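Local coordinates for ABC transporter periplasmic-binding protein YtfQ (Mycobacterium smegmatis, PDB 6HB0) that probably binds a sugar, most likely L-arabinofuranose, outside the cell membrane and delivers it to an ABC transporter, at residues G32-N37 and C263-G268; T120-D125 and P269-L274; A80-V85 and I104-A109; Q214-G219 and A241-H246; F257-E262 and D292-Q297. All blocks are in the same frame, centred on the assembly; numbering follows the deposited sequence.

Interaction 1. Residues G32-N37 and C263-G268. With ZN (zinc ion), chain F.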
# COMPACT_ATOMS: atom_id res chain seq x y z
N GLY A 32 -10.12 -2.56 -1.97
CA GLY A 32 -9.35 -2.10 -0.82
C GLY A 32 -8.19 -1.18 -1.18
O GLY A 32 -8.13 -0.61 -2.26
N TRP A 33 -7.24 -1.10 -0.26
CA TRP A 33 -6.27 0.00 -0.16
C TRP A 33 -4.90 -0.20 -0.83
O TRP A 33 -4.38 0.70 -1.50
CB TRP A 33 -6.05 0.28 1.32
CG TRP A 33 -7.32 0.69 2.06
CD1 TRP A 33 -7.94 0.05 3.12
CD2 TRP A 33 -8.10 1.87 1.79
NE1 TRP A 33 -9.06 0.77 3.52
CE2 TRP A 33 -9.18 1.88 2.73
CE3 TRP A 33 -7.99 2.92 0.86
CZ2 TRP A 33 -10.15 2.91 2.75
CZ3 TRP A 33 -8.97 3.94 0.87
CH2 TRP A 33 -10.04 3.92 1.82
N ARG A 34 -4.30 -1.36 -0.61
CA ARG A 34 -2.97 -1.69 -1.18
C ARG A 34 -3.03 -3.17 -1.52
O ARG A 34 -2.47 -4.01 -0.84
CB ARG A 34 -1.86 -1.37 -0.16
CG ARG A 34 -0.47 -1.11 -0.73
CD ARG A 34 -0.40 0.14 -1.56
NE ARG A 34 0.17 1.32 -0.88
CZ ARG A 34 -0.05 2.56 -1.30
NH1 ARG A 34 0.51 3.59 -0.70
NH2 ARG A 34 -0.84 2.79 -2.34
N THR A 35 -3.77 -3.46 -2.58
CA THR A 35 -4.17 -4.81 -2.94
C THR A 35 -3.46 -5.21 -4.24
O THR A 35 -3.39 -4.42 -5.21
CB THR A 35 -5.70 -4.87 -3.11
OG1 THR A 35 -6.31 -4.43 -1.88
CG2 THR A 35 -6.16 -6.28 -3.44
N ALA A 36 -2.91 -6.42 -4.24
CA ALA A 36 -2.35 -6.95 -5.47
C ALA A 36 -3.51 -7.10 -6.47
O ALA A 36 -4.63 -7.49 -6.13
CB ALA A 36 -1.68 -8.29 -5.23
N ASN A 37 -3.24 -6.71 -7.70
CA ASN A 37 -4.24 -6.64 -8.73
C ASN A 37 -4.18 -7.97 -9.49
O ASN A 37 -3.19 -8.71 -9.38
CB ASN A 37 -3.86 -5.48 -9.59
CG ASN A 37 -2.55 -5.71 -10.31
OD1 ASN A 37 -2.53 -6.49 -11.24
ND2 ASN A 37 -1.46 -5.07 -9.90
N CYS A 263 4.58 1.87 0.32
CA CYS A 263 4.84 0.49 0.62
C CYS A 263 4.01 -0.27 -0.42
O CYS A 263 2.78 -0.13 -0.47
CB CYS A 263 4.40 0.10 2.01
SG CYS A 263 4.82 -1.60 2.45
N ASN A 264 4.65 -1.07 -1.24
CA ASN A 264 3.94 -1.79 -2.29
C ASN A 264 3.00 -2.88 -1.75
O ASN A 264 3.19 -3.47 -0.71
CB ASN A 264 4.91 -2.51 -3.23
CG ASN A 264 5.70 -1.61 -4.12
OD1 ASN A 264 6.74 -2.04 -4.59
ND2 ASN A 264 5.23 -0.43 -4.40
N PRO A 265 1.95 -3.16 -2.53
CA PRO A 265 1.30 -4.45 -2.31
C PRO A 265 2.18 -5.59 -2.77
O PRO A 265 3.30 -5.41 -3.33
CB PRO A 265 0.06 -4.35 -3.19
CG PRO A 265 0.52 -3.53 -4.33
CD PRO A 265 1.49 -2.51 -3.75
N LEU A 266 1.69 -6.79 -2.52
CA LEU A 266 2.27 -8.00 -3.08
C LEU A 266 2.50 -7.77 -4.57
O LEU A 266 1.64 -7.21 -5.25
CB LEU A 266 1.21 -9.08 -2.91
CG LEU A 266 1.40 -10.40 -3.60
CD1 LEU A 266 0.59 -11.37 -2.77
CD2 LEU A 266 0.88 -10.42 -5.01
N LEU A 267 3.62 -8.23 -5.10
CA LEU A 267 3.92 -8.01 -6.54
C LEU A 267 3.52 -9.21 -7.43
O LEU A 267 3.12 -9.04 -8.60
CB LEU A 267 5.41 -7.75 -6.72
CG LEU A 267 5.93 -6.45 -6.11
CD1 LEU A 267 7.36 -6.24 -6.60
CD2 LEU A 267 5.03 -5.27 -6.47
N GLY A 268 3.67 -10.41 -6.90
CA GLY A 268 3.22 -11.62 -7.60
C GLY A 268 4.24 -12.71 -7.52
O GLY A 268 3.93 -13.79 -7.13
ZN ZN F . 7.01 -1.39 2.97
O HOH W 1 7.78 -3.24 3.23
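Arg34 reaches from the loop 32-37 across the loop 263-268, and its chain can be followed atom by atom. CB leaves the backbone toward the other loop. CG stands anti to the backbone N (chi1 -156°) and lies 3.4 Å from Cys263 O, beside the peptide that leads into Pro265. CD keeps the same oxygen at 3.4 Å and also rests on the Pro265 ring, 3.9 Å from its CD. The chain bends at chi2 and chi3. NE then comes to 3.0 Å from Cys263 O, which sits oblique to the guanidinium. CZ is farther from that oxygen, at 4.0 Å. Beyond it, NH1 makes salt bridges with Asp243 and Glu129.

The rest is van der Waals packing. Pro265 CB lies against the Arg34 carbonyl, 3.5 Å from its O. Further on, Ala36 CB meets Leu266 CD2 at 3.3 Å, which is tight for two methyl carbons.

Cys263 turns its SG to a zinc ion, 2.3 Å away. Glu128, Asp292 and a water complete that site.

The two loops follow strands of different sheets, one from each lobe of this periplasmic binding protein, so the contact lies at the lobe junction. Arg34 packs CG and CD on the Pro265 ring. Asp243, after strand 238-242, and Glu129 of helix 126-140 probably balance its positive charge and fix the direction of its tip.

Interaction 2. Residues T120-D125 and P269-L274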
# COMPACT_ATOMS: atom_id res chain seq x y z
N THR A 120 1.72 -17.98 5.83
CA THR A 120 2.30 -16.66 5.75
C THR A 120 1.32 -15.64 5.27
O THR A 120 0.31 -15.96 4.64
CB THR A 120 3.64 -16.62 4.91
OG1 THR A 120 4.33 -15.41 5.23
CG2 THR A 120 3.43 -16.66 3.43
N PHE A 121 1.62 -14.40 5.63
CA PHE A 121 0.88 -13.23 5.23
C PHE A 121 1.84 -12.33 4.47
O PHE A 121 2.93 -12.06 4.94
CB PHE A 121 0.38 -12.46 6.47
CG PHE A 121 -0.11 -11.09 6.14
CD1 PHE A 121 -1.20 -10.94 5.29
CD2 PHE A 121 0.55 -9.98 6.57
CE1 PHE A 121 -1.64 -9.69 4.93
CE2 PHE A 121 0.10 -8.70 6.22
CZ PHE A 121 -1.02 -8.56 5.39
N ILE A 122 1.40 -11.85 3.33
CA ILE A 122 2.11 -10.90 2.50
C ILE A 122 1.25 -9.68 2.27
O ILE A 122 0.20 -9.78 1.60
CB ILE A 122 2.42 -11.47 1.09
CG1 ILE A 122 2.94 -12.89 1.13
CG2 ILE A 122 3.47 -10.59 0.44
CD1 ILE A 122 2.83 -13.54 -0.23
N GLY A 123 1.66 -8.52 2.76
CA GLY A 123 0.90 -7.29 2.49
C GLY A 123 1.65 -6.03 2.86
O GLY A 123 2.68 -6.12 3.48
N ALA A 124 1.09 -4.87 2.49
CA ALA A 124 1.73 -3.60 2.72
C ALA A 124 1.64 -3.22 4.18
O ALA A 124 0.74 -3.67 4.88
CB ALA A 124 1.12 -2.51 1.87
N ASP A 125 2.60 -2.41 4.62
CA ASP A 125 2.65 -1.86 5.96
C ASP A 125 2.36 -0.34 5.99
O ASP A 125 3.24 0.50 5.72
CB ASP A 125 4.05 -2.09 6.47
CG ASP A 125 4.20 -1.83 7.98
OD1 ASP A 125 3.35 -1.15 8.60
OD2 ASP A 125 5.20 -2.30 8.54
N PRO A 269 5.50 -12.40 -7.88
CA PRO A 269 6.50 -13.46 -7.91
C PRO A 269 6.81 -14.03 -6.58
O PRO A 269 7.08 -15.24 -6.45
CB PRO A 269 7.73 -12.75 -8.48
CG PRO A 269 7.12 -11.76 -9.37
CD PRO A 269 5.97 -11.21 -8.59
N GLU A 270 6.74 -13.21 -5.55
CA GLU A 270 7.02 -13.72 -4.21
C GLU A 270 5.90 -14.69 -3.76
O GLU A 270 6.17 -15.70 -3.10
CB GLU A 270 7.33 -12.60 -3.20
CG GLU A 270 6.15 -11.84 -2.61
CD GLU A 270 5.49 -10.86 -3.60
OE1 GLU A 270 4.72 -11.39 -4.46
OE2 GLU A 270 5.67 -9.59 -3.53
N LEU A 271 4.66 -14.41 -4.13
CA LEU A 271 3.55 -15.36 -3.87
C LEU A 271 3.82 -16.69 -4.56
O LEU A 271 3.67 -17.76 -3.96
CB LEU A 271 2.24 -14.76 -4.37
CG LEU A 271 1.02 -15.65 -4.37
CD1 LEU A 271 0.80 -16.18 -2.96
CD2 LEU A 271 -0.19 -14.89 -4.89
N MET A 272 4.23 -16.65 -5.82
CA MET A 272 4.48 -17.91 -6.57
C MET A 272 5.64 -18.67 -5.93
O MET A 272 5.59 -19.87 -5.77
CB MET A 272 4.75 -17.65 -8.04
CG MET A 272 3.62 -16.92 -8.72
SD MET A 272 2.01 -17.72 -8.52
CE MET A 272 0.95 -16.27 -8.50
N ASP A 273 6.68 -17.96 -5.57
CA ASP A 273 7.81 -18.57 -4.89
C ASP A 273 7.44 -19.18 -3.53
O ASP A 273 7.83 -20.31 -3.21
CB ASP A 273 8.92 -17.54 -4.72
CG ASP A 273 10.09 -18.12 -3.99
OD1 ASP A 273 10.69 -19.10 -4.52
OD2 ASP A 273 10.39 -17.65 -2.88
N LEU A 274 6.68 -18.46 -2.72
CA LEU A 274 6.16 -18.99 -1.49
C LEU A 274 5.22 -20.18 -1.70
O LEU A 274 5.24 -21.11 -0.91
CB LEU A 274 5.41 -17.92 -0.69
CG LEU A 274 6.36 -16.88 -0.16
CD1 LEU A 274 5.63 -15.57 0.11
CD2 LEU A 274 7.10 -17.38 1.07
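Ile122 and Leu274 point their side chains at each other and meet tip to tip. Ile122 CD1 touches Leu274 CD1 at 3.5 Å, closer than methyl carbons usually pack. Ile122 CG1 is anti to the carbonyl carbon (chi1 -44°). Its CD1 extends from there toward the helix. That CD1 also lies 4.1 Å from Leu271 CA, so it sits against the helix backbone as well as the leucine tip. Leu271 CD1 approaches the same methyl at 4.3 Å.

Thr120 meets Leu274 in another way. The two side chains cross at about a right angle, with Thr120 CG2 4.1 Å from Leu274 CD1. The threonine hydroxyl is used elsewhere: OG1 is hydrogen-bonded to Pro285 O. At the other end, Ile122 CG2 lies 4.2 Å from Glu270 CG, so the methyl meets the aliphatic part of the glutamate.

The carboxylate of Glu270 folds back on the start of its own helix. OE1 takes the N-H of Leu271 at 3.0 Å with its anti lone pair, and also that of Gly268, while OE2 accepts from Leu267 N.

This is the helix-on-sheet packing of an alpha/beta lobe. The strand 120-122 and the helix 269-274 run antiparallel, at 170°, with axes 10.5 Å apart. Ile104 on the neighbouring strand touches both leucines too. The chemistry is divided. Mainly methyl groups make the interface, with a glutamate methylene and a helix CA. Glu270, the acid that touches the strand, spends its oxygens on N-H groups at and just before the helix start, which would probably stabilise its negative charge.

Interaction 3. Residues A80-V85 and I104-A109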
# COMPACT_ATOMS: atom_id res chain seq x y z
N ALA A 80 -4.43 -19.47 -1.72
CA ALA A 80 -4.13 -18.15 -1.27
C ALA A 80 -5.38 -17.33 -1.43
O ALA A 80 -6.18 -17.56 -2.32
CB ALA A 80 -2.98 -17.56 -2.06
N PHE A 81 -5.55 -16.38 -0.52
CA PHE A 81 -6.62 -15.43 -0.69
C PHE A 81 -6.32 -14.12 0.00
O PHE A 81 -5.46 -14.03 0.86
CB PHE A 81 -7.96 -15.99 -0.23
CG PHE A 81 -8.07 -16.24 1.26
CD1 PHE A 81 -7.48 -17.35 1.83
CD2 PHE A 81 -8.88 -15.42 2.06
CE1 PHE A 81 -7.62 -17.62 3.16
CE2 PHE A 81 -9.03 -15.69 3.40
CZ PHE A 81 -8.37 -16.78 3.96
N SER A 82 -7.05 -13.13 -0.45
CA SER A 82 -7.02 -11.77 0.02
C SER A 82 -8.31 -11.57 0.83
O SER A 82 -9.37 -11.38 0.25
CB SER A 82 -6.99 -10.90 -1.23
OG SER A 82 -7.00 -9.55 -0.97
N PRO A 83 -8.22 -11.66 2.17
CA PRO A 83 -9.43 -11.69 3.02
C PRO A 83 -10.26 -10.42 2.88
O PRO A 83 -9.74 -9.33 3.03
CB PRO A 83 -8.87 -11.77 4.45
CG PRO A 83 -7.46 -12.26 4.31
CD PRO A 83 -6.99 -11.85 2.94
N VAL A 84 -11.55 -10.56 2.60
CA VAL A 84 -12.41 -9.40 2.48
C VAL A 84 -12.57 -8.75 3.86
O VAL A 84 -12.73 -7.56 3.94
CB VAL A 84 -13.77 -9.77 1.86
CG1 VAL A 84 -14.42 -10.97 2.50
CG2 VAL A 84 -14.74 -8.62 1.98
N VAL A 85 -12.51 -9.55 4.91
CA VAL A 85 -12.56 -9.06 6.29
C VAL A 85 -11.51 -9.78 7.11
O VAL A 85 -11.06 -10.88 6.73
CB VAL A 85 -13.95 -9.24 6.97
CG1 VAL A 85 -15.00 -8.38 6.30
CG2 VAL A 85 -14.33 -10.71 7.02
N ILE A 104 -1.82 -19.24 2.08
CA ILE A 104 -1.08 -18.00 2.09
C ILE A 104 -2.10 -16.88 2.06
O ILE A 104 -2.98 -16.85 1.18
CB ILE A 104 -0.20 -17.89 0.84
CG1 ILE A 104 0.80 -19.04 0.81
CG2 ILE A 104 0.52 -16.56 0.80
CD1 ILE A 104 1.72 -18.94 -0.37
N LEU A 105 -1.95 -15.93 2.98
CA LEU A 105 -2.79 -14.70 2.98
C LEU A 105 -2.12 -13.56 2.28
O LEU A 105 -0.92 -13.32 2.48
CB LEU A 105 -3.05 -14.28 4.41
CG LEU A 105 -3.75 -15.32 5.25
CD1 LEU A 105 -3.92 -14.86 6.67
CD2 LEU A 105 -5.09 -15.69 4.64
N THR A 106 -2.90 -12.81 1.49
CA THR A 106 -2.37 -11.65 0.84
C THR A 106 -3.18 -10.40 1.18
O THR A 106 -4.41 -10.44 1.41
CB THR A 106 -2.34 -11.82 -0.69
OG1 THR A 106 -3.67 -11.88 -1.18
CG2 THR A 106 -1.64 -13.09 -1.11
N ASP A 107 -2.48 -9.29 1.18
CA ASP A 107 -3.07 -7.93 1.21
C ASP A 107 -3.63 -7.49 2.59
O ASP A 107 -3.33 -6.38 3.04
CB ASP A 107 -4.16 -7.70 0.12
CG ASP A 107 -3.72 -8.17 -1.31
OD1 ASP A 107 -2.66 -7.66 -1.84
OD2 ASP A 107 -4.47 -9.03 -1.90
N ARG A 108 -4.46 -8.30 3.24
CA ARG A 108 -5.03 -7.93 4.51
C ARG A 108 -4.81 -9.08 5.49
O ARG A 108 -4.98 -10.24 5.15
CB ARG A 108 -6.51 -7.65 4.35
CG ARG A 108 -7.22 -7.29 5.66
CD ARG A 108 -8.73 -7.48 5.57
NE ARG A 108 -9.28 -6.73 4.45
CZ ARG A 108 -9.49 -5.43 4.44
NH1 ARG A 108 -9.99 -4.86 3.36
NH2 ARG A 108 -9.22 -4.68 5.51
N ALA A 109 -4.36 -8.74 6.69
CA ALA A 109 -4.05 -9.69 7.75
C ALA A 109 -5.33 -10.18 8.41
O ALA A 109 -6.32 -9.49 8.37
CB ALA A 109 -3.22 -9.00 8.81
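Asp107 OD2 is gripped by two hydroxyls, one from each segment. Ser82 OG donates at 2.7 Å to the anti lone pair of Asp107 OD2. Thr106 OG1 donates to the same oxygen at 3.0 Å from well above the carboxylate plane, 68° out of it. Ser82 OG is anti to its backbone N (chi1 178°), which carries it across to the aspartate. The other oxygen, OD1, accepts from the backbone N of Ala36. Both oxygens are therefore held and the carboxylate has little freedom to turn.

Behind this group the two backbones run as parallel strands. Phe81 N bonds to Ile104 O, and Thr106 N bonds to Phe81 O. The pairing belongs to a right-handed beta-alpha-beta crossover, strand 78-81, helix 90-98 and strand 103-106, in the parallel sheet of one lobe of the periplasmic binding protein fold. The polar group lies at the C-terminal ends of these strands.

On one face of the sheet, Phe81 and Leu105 lie side by side and point the same way. Leu105 CD2 sits over the Phe81 ring in a CH-pi contact, 3.8 Å from the centroid and offset toward the rim, nearest CE1 and CZ. The same methyl reaches Pro83 CG at 4.2 Å. On the other face Ala80 CB meets Ile104 CB at 4.0 Å.

Past the strands, Arg108 turns back on the loop. Its chain bends at chi3, and NE donates to Pro83 O at 3.0 Å. That oxygen lies at the guanidinium edge, only 6° out of its plane, and the bond is somewhat bent.

Interaction 4. Residues Q214-G219 and A241-H246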
# COMPACT_ATOMS: atom_id res chain seq x y z
N GLN A 214 -1.73 11.99 3.38
CA GLN A 214 -1.75 10.55 3.50
C GLN A 214 -2.09 9.83 2.19
O GLN A 214 -2.05 8.62 2.18
CB GLN A 214 -2.75 10.11 4.57
CG GLN A 214 -2.30 10.40 5.94
CD GLN A 214 -3.27 9.88 6.96
OE1 GLN A 214 -4.27 9.24 6.60
NE2 GLN A 214 -3.01 10.16 8.25
N ASN A 215 -2.43 10.55 1.12
CA ASN A 215 -2.39 9.98 -0.23
C ASN A 215 -2.10 11.06 -1.26
O ASN A 215 -2.08 12.25 -0.95
CB ASN A 215 -3.64 9.13 -0.58
CG ASN A 215 -4.81 9.95 -1.05
OD1 ASN A 215 -4.93 11.15 -0.74
ND2 ASN A 215 -5.72 9.30 -1.80
N ASP A 216 -1.88 10.62 -2.51
CA ASP A 216 -1.51 11.52 -3.58
C ASP A 216 -2.63 12.51 -3.89
O ASP A 216 -2.37 13.67 -4.07
CB ASP A 216 -1.08 10.77 -4.87
CG ASP A 216 -2.22 9.98 -5.56
OD1 ASP A 216 -3.13 9.47 -4.84
OD2 ASP A 216 -2.20 9.83 -6.81
N ASP A 217 -3.87 12.05 -3.94
CA ASP A 217 -4.98 12.96 -4.31
C ASP A 217 -5.13 14.15 -3.37
O ASP A 217 -5.27 15.26 -3.82
CB ASP A 217 -6.29 12.21 -4.43
CG ASP A 217 -6.26 11.17 -5.56
OD1 ASP A 217 -5.72 11.46 -6.66
OD2 ASP A 217 -6.79 10.09 -5.30
N MET A 218 -5.09 13.90 -2.08
CA MET A 218 -5.18 14.96 -1.10
C MET A 218 -3.99 15.91 -1.23
O MET A 218 -4.17 17.13 -1.17
CB MET A 218 -5.25 14.38 0.32
CG MET A 218 -6.54 13.68 0.57
SD MET A 218 -6.80 13.26 2.31
CE MET A 218 -5.38 12.19 2.68
N GLY A 219 -2.81 15.36 -1.48
CA GLY A 219 -1.63 16.16 -1.75
C GLY A 219 -1.80 17.03 -2.99
O GLY A 219 -1.39 18.19 -2.99
N ALA A 241 4.07 13.10 0.65
CA ALA A 241 2.84 12.31 0.41
C ALA A 241 3.09 10.84 0.32
O ALA A 241 4.20 10.41 0.10
CB ALA A 241 2.12 12.80 -0.81
N VAL A 242 2.04 10.06 0.52
CA VAL A 242 2.07 8.64 0.25
C VAL A 242 1.43 8.36 -1.09
O VAL A 242 0.46 8.98 -1.45
CB VAL A 242 1.33 7.89 1.36
CG1 VAL A 242 1.42 6.39 1.14
CG2 VAL A 242 1.90 8.28 2.74
N ASP A 243 1.99 7.38 -1.82
CA ASP A 243 1.48 6.81 -3.10
C ASP A 243 2.31 7.34 -4.29
O ASP A 243 2.23 8.50 -4.68
CB ASP A 243 0.01 7.09 -3.41
CG ASP A 243 -0.98 6.48 -2.45
OD1 ASP A 243 -0.71 5.48 -1.77
OD2 ASP A 243 -2.08 7.04 -2.42
N ALA A 244 3.10 6.46 -4.88
CA ALA A 244 3.93 6.85 -5.99
C ALA A 244 3.14 6.64 -7.29
O ALA A 244 3.47 5.78 -8.09
CB ALA A 244 5.18 6.03 -5.96
N THR A 245 2.07 7.40 -7.45
CA THR A 245 1.25 7.30 -8.62
C THR A 245 1.81 8.24 -9.70
O THR A 245 2.65 9.13 -9.45
CB THR A 245 -0.17 7.77 -8.32
OG1 THR A 245 -0.14 9.16 -7.95
CG2 THR A 245 -0.80 6.95 -7.22
N HIS A 246 1.31 8.09 -10.90
CA HIS A 246 1.74 8.94 -12.00
C HIS A 246 1.59 10.46 -11.65
O HIS A 246 2.54 11.25 -11.83
CB HIS A 246 0.96 8.62 -13.29
CG HIS A 246 1.71 8.97 -14.54
ND1 HIS A 246 2.28 8.01 -15.36
CD2 HIS A 246 2.03 10.17 -15.09
CE1 HIS A 246 2.95 8.61 -16.34
NE2 HIS A 246 2.80 9.92 -16.20
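Asp216 and Thr245 come unusually close: OD2 and OG1 are modelled only 2.4 Å apart. The hydroxyl would be the donor; at this length the exact distance is doubtful. The two side chains cross at about a right angle, and Thr245 CG2 is also near, 3.2 Å from Asp216 OD2. Thr245 OG1 caps the next helix as well, by accepting from Gly248 N.

A second acid adds to the crowding. Asp243 OD2 is 3.6 Å from Asp216 OD1, with the carboxylate planes 75° apart. Asp243 OD2 also lies 3.2 Å from Asn215 CB. Asp243 OD1 is salt-bridged to Arg34.

Asn215 is the N-cap of helix 216-228. Its CG lies between the backbone N and the carbonyl carbon (chi1 83°), and OD1 takes the N-H of Met218 at 3.1 Å. Its backbone CA-H points to Val242 O.

The contact joins the start of helix 216-228, just after strand 210-213, to the end of strand 238-242 and the loop after it, within one beta-alpha-beta unit. Asp216 and Asp217 bind a zinc ion at this helix start. The metal, the helix N-terminus and Arg34 would together offset the gathered negative charge.

Interaction 5. Residues F257-E262 and D292-Q297. With ZN (zinc ion), chain F; ZN (zinc ion), chain G.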
# COMPACT_ATOMS: atom_id res chain seq x y z
N PHE A 257 5.64 18.79 -5.15
CA PHE A 257 5.78 17.93 -3.98
C PHE A 257 7.30 17.86 -3.72
O PHE A 257 8.10 18.18 -4.59
CB PHE A 257 5.32 16.49 -4.25
CG PHE A 257 3.84 16.25 -4.23
CD1 PHE A 257 2.92 17.26 -4.32
CD2 PHE A 257 3.39 14.93 -4.19
CE1 PHE A 257 1.56 16.97 -4.34
CE2 PHE A 257 2.05 14.63 -4.18
CZ PHE A 257 1.13 15.65 -4.26
N ASN A 258 7.68 17.44 -2.52
CA ASN A 258 9.08 17.26 -2.17
C ASN A 258 9.47 15.83 -1.95
O ASN A 258 10.64 15.47 -2.12
CB ASN A 258 9.37 18.10 -0.93
CG ASN A 258 9.01 19.57 -1.15
OD1 ASN A 258 7.86 19.95 -1.01
ND2 ASN A 258 9.97 20.35 -1.61
N TYR A 259 8.52 14.98 -1.53
CA TYR A 259 8.87 13.60 -1.26
C TYR A 259 7.62 12.72 -1.31
O TYR A 259 6.53 13.12 -0.83
CB TYR A 259 9.53 13.50 0.10
CG TYR A 259 10.33 12.24 0.35
CD1 TYR A 259 11.48 11.96 -0.38
CD2 TYR A 259 9.94 11.34 1.32
CE1 TYR A 259 12.22 10.80 -0.16
CE2 TYR A 259 10.68 10.19 1.56
CZ TYR A 259 11.82 9.96 0.82
OH TYR A 259 12.50 8.82 1.08
N ILE A 260 7.79 11.53 -1.90
CA ILE A 260 6.76 10.52 -1.93
C ILE A 260 7.29 9.20 -1.39
O ILE A 260 8.43 8.81 -1.64
CB ILE A 260 6.24 10.35 -3.35
CG1 ILE A 260 5.39 11.54 -3.74
CG2 ILE A 260 5.38 9.07 -3.47
CD1 ILE A 260 5.07 11.52 -5.23
N VAL A 261 6.47 8.52 -0.59
CA VAL A 261 6.76 7.18 -0.11
C VAL A 261 5.64 6.25 -0.51
O VAL A 261 4.48 6.68 -0.65
CB VAL A 261 6.96 7.12 1.43
CG1 VAL A 261 8.15 7.96 1.83
CG2 VAL A 261 5.74 7.58 2.15
N GLU A 262 5.94 4.96 -0.63
CA GLU A 262 4.91 3.94 -0.84
C GLU A 262 5.43 2.65 -0.35
O GLU A 262 6.60 2.36 -0.55
CB GLU A 262 4.54 3.81 -2.31
CG GLU A 262 3.40 2.82 -2.52
CD GLU A 262 2.99 2.63 -3.96
OE1 GLU A 262 2.85 3.65 -4.65
OE2 GLU A 262 2.75 1.46 -4.40
N ASP A 292 9.39 -1.47 -1.15
CA ASP A 292 9.10 -0.08 -0.99
C ASP A 292 9.55 0.77 -2.14
O ASP A 292 10.46 0.39 -2.89
CB ASP A 292 9.79 0.41 0.30
CG ASP A 292 9.21 -0.21 1.56
OD1 ASP A 292 8.00 -0.55 1.55
OD2 ASP A 292 9.94 -0.31 2.56
N GLU A 293 8.95 1.95 -2.26
CA GLU A 293 9.36 2.99 -3.17
C GLU A 293 9.48 4.29 -2.41
O GLU A 293 8.75 4.52 -1.40
CB GLU A 293 8.37 3.19 -4.31
CG GLU A 293 8.17 1.94 -5.16
CD GLU A 293 7.15 2.10 -6.29
OE1 GLU A 293 7.21 3.09 -7.02
OE2 GLU A 293 6.36 1.16 -6.50
N ALA A 294 10.36 5.17 -2.86
CA ALA A 294 10.49 6.53 -2.31
C ALA A 294 11.12 7.39 -3.39
O ALA A 294 12.01 6.93 -4.07
CB ALA A 294 11.35 6.54 -1.10
N PHE A 295 10.66 8.62 -3.55
CA PHE A 295 11.25 9.51 -4.52
C PHE A 295 11.32 10.91 -3.98
O PHE A 295 10.36 11.42 -3.39
CB PHE A 295 10.36 9.56 -5.76
CG PHE A 295 10.23 8.23 -6.43
CD1 PHE A 295 11.21 7.81 -7.30
CD2 PHE A 295 9.15 7.39 -6.15
CE1 PHE A 295 11.12 6.58 -7.92
CE2 PHE A 295 9.05 6.16 -6.77
CZ PHE A 295 10.03 5.76 -7.67
N ASP A 296 12.46 11.54 -4.16
CA ASP A 296 12.54 12.99 -4.13
C ASP A 296 12.39 13.51 -5.56
O ASP A 296 12.12 12.72 -6.47
CB ASP A 296 13.84 13.46 -3.44
CG ASP A 296 15.11 12.95 -4.12
OD1 ASP A 296 15.08 12.44 -5.27
OD2 ASP A 296 16.16 13.11 -3.46
N GLN A 297 12.56 14.81 -5.76
CA GLN A 297 12.30 15.42 -7.08
C GLN A 297 13.25 14.88 -8.15
O GLN A 297 12.80 14.56 -9.26
CB GLN A 297 12.42 16.96 -7.06
CG GLN A 297 12.46 17.57 -8.48
CD GLN A 297 12.70 19.09 -8.49
OE1 GLN A 297 13.57 19.59 -7.80
NE2 GLN A 297 11.93 19.81 -9.30
ZN ZN F . 7.01 -1.39 2.97
ZN ZN G . 17.87 12.03 -3.75
O HOH W 2 12.61 16.67 -3.40
O HOH W 1 7.78 -3.24 3.23
O HOH W 3 18.31 14.23 -4.74
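The Tyr259 ring lies obliquely against the strand 292-295. Phe295 O is 3.3 Å from its CD1, and Ala294 CB is 3.4 Å from the hydroxyl oxygen OH. The Phe295 ring has Glu293 OE1 at its edge, in plane. The Phe257 ring has Ile260 CG1 at its edge.

The two strands form an antiparallel pair, at 177°, on the edge of the mixed sheet of the second lobe. Strand 292-295 is the only antiparallel one there. Ile260 with Phe295 and Glu262 with Glu293 are hydrogen-bonded pairs. Val261 with Ala294 is the non-hydrogen-bonded pair between them.

Glu262 and Glu293 lie side by side and point the same way. Their OE2 atoms are 4.2 Å apart, and Asn264 ND2 donates to both, which would ease the repulsion. Glu262 OE1 accepts from Ala244 N.

Metals sit near both ends of strand 292-295. Asp292 OD1 brings this strand to the zinc ion of Cys263, 1.9 Å from the metal. Past the last pair, a water bridges the chains: it donates to Asn258 O and accepts from Gln297 N. Nearby, Asp296 OD2 binds another zinc ion at 2.0 Å.

In the fold
Interactions 2 and 3 share one lobe and its parallel sheet, with strands 103-106 and 120-122 side by side. Interactions 4 and 5 share the other sheet, and their centres are 9 Å apart. The centres of interactions 3 and 5 are about 27 Å apart. Interaction 1 lies between the two pairs and touches all four contacts. Ala36 N is 2.7 Å from Asp107 OD1 on one side, and Arg34 NH1 is 2.5 Å from Asp243 OD1 on the other. Interactions 1 and 5 share a zinc ion through Cys263 and Asp292. The sugar site of this family generally lies in the cleft between lobes, but no sugar is bound here.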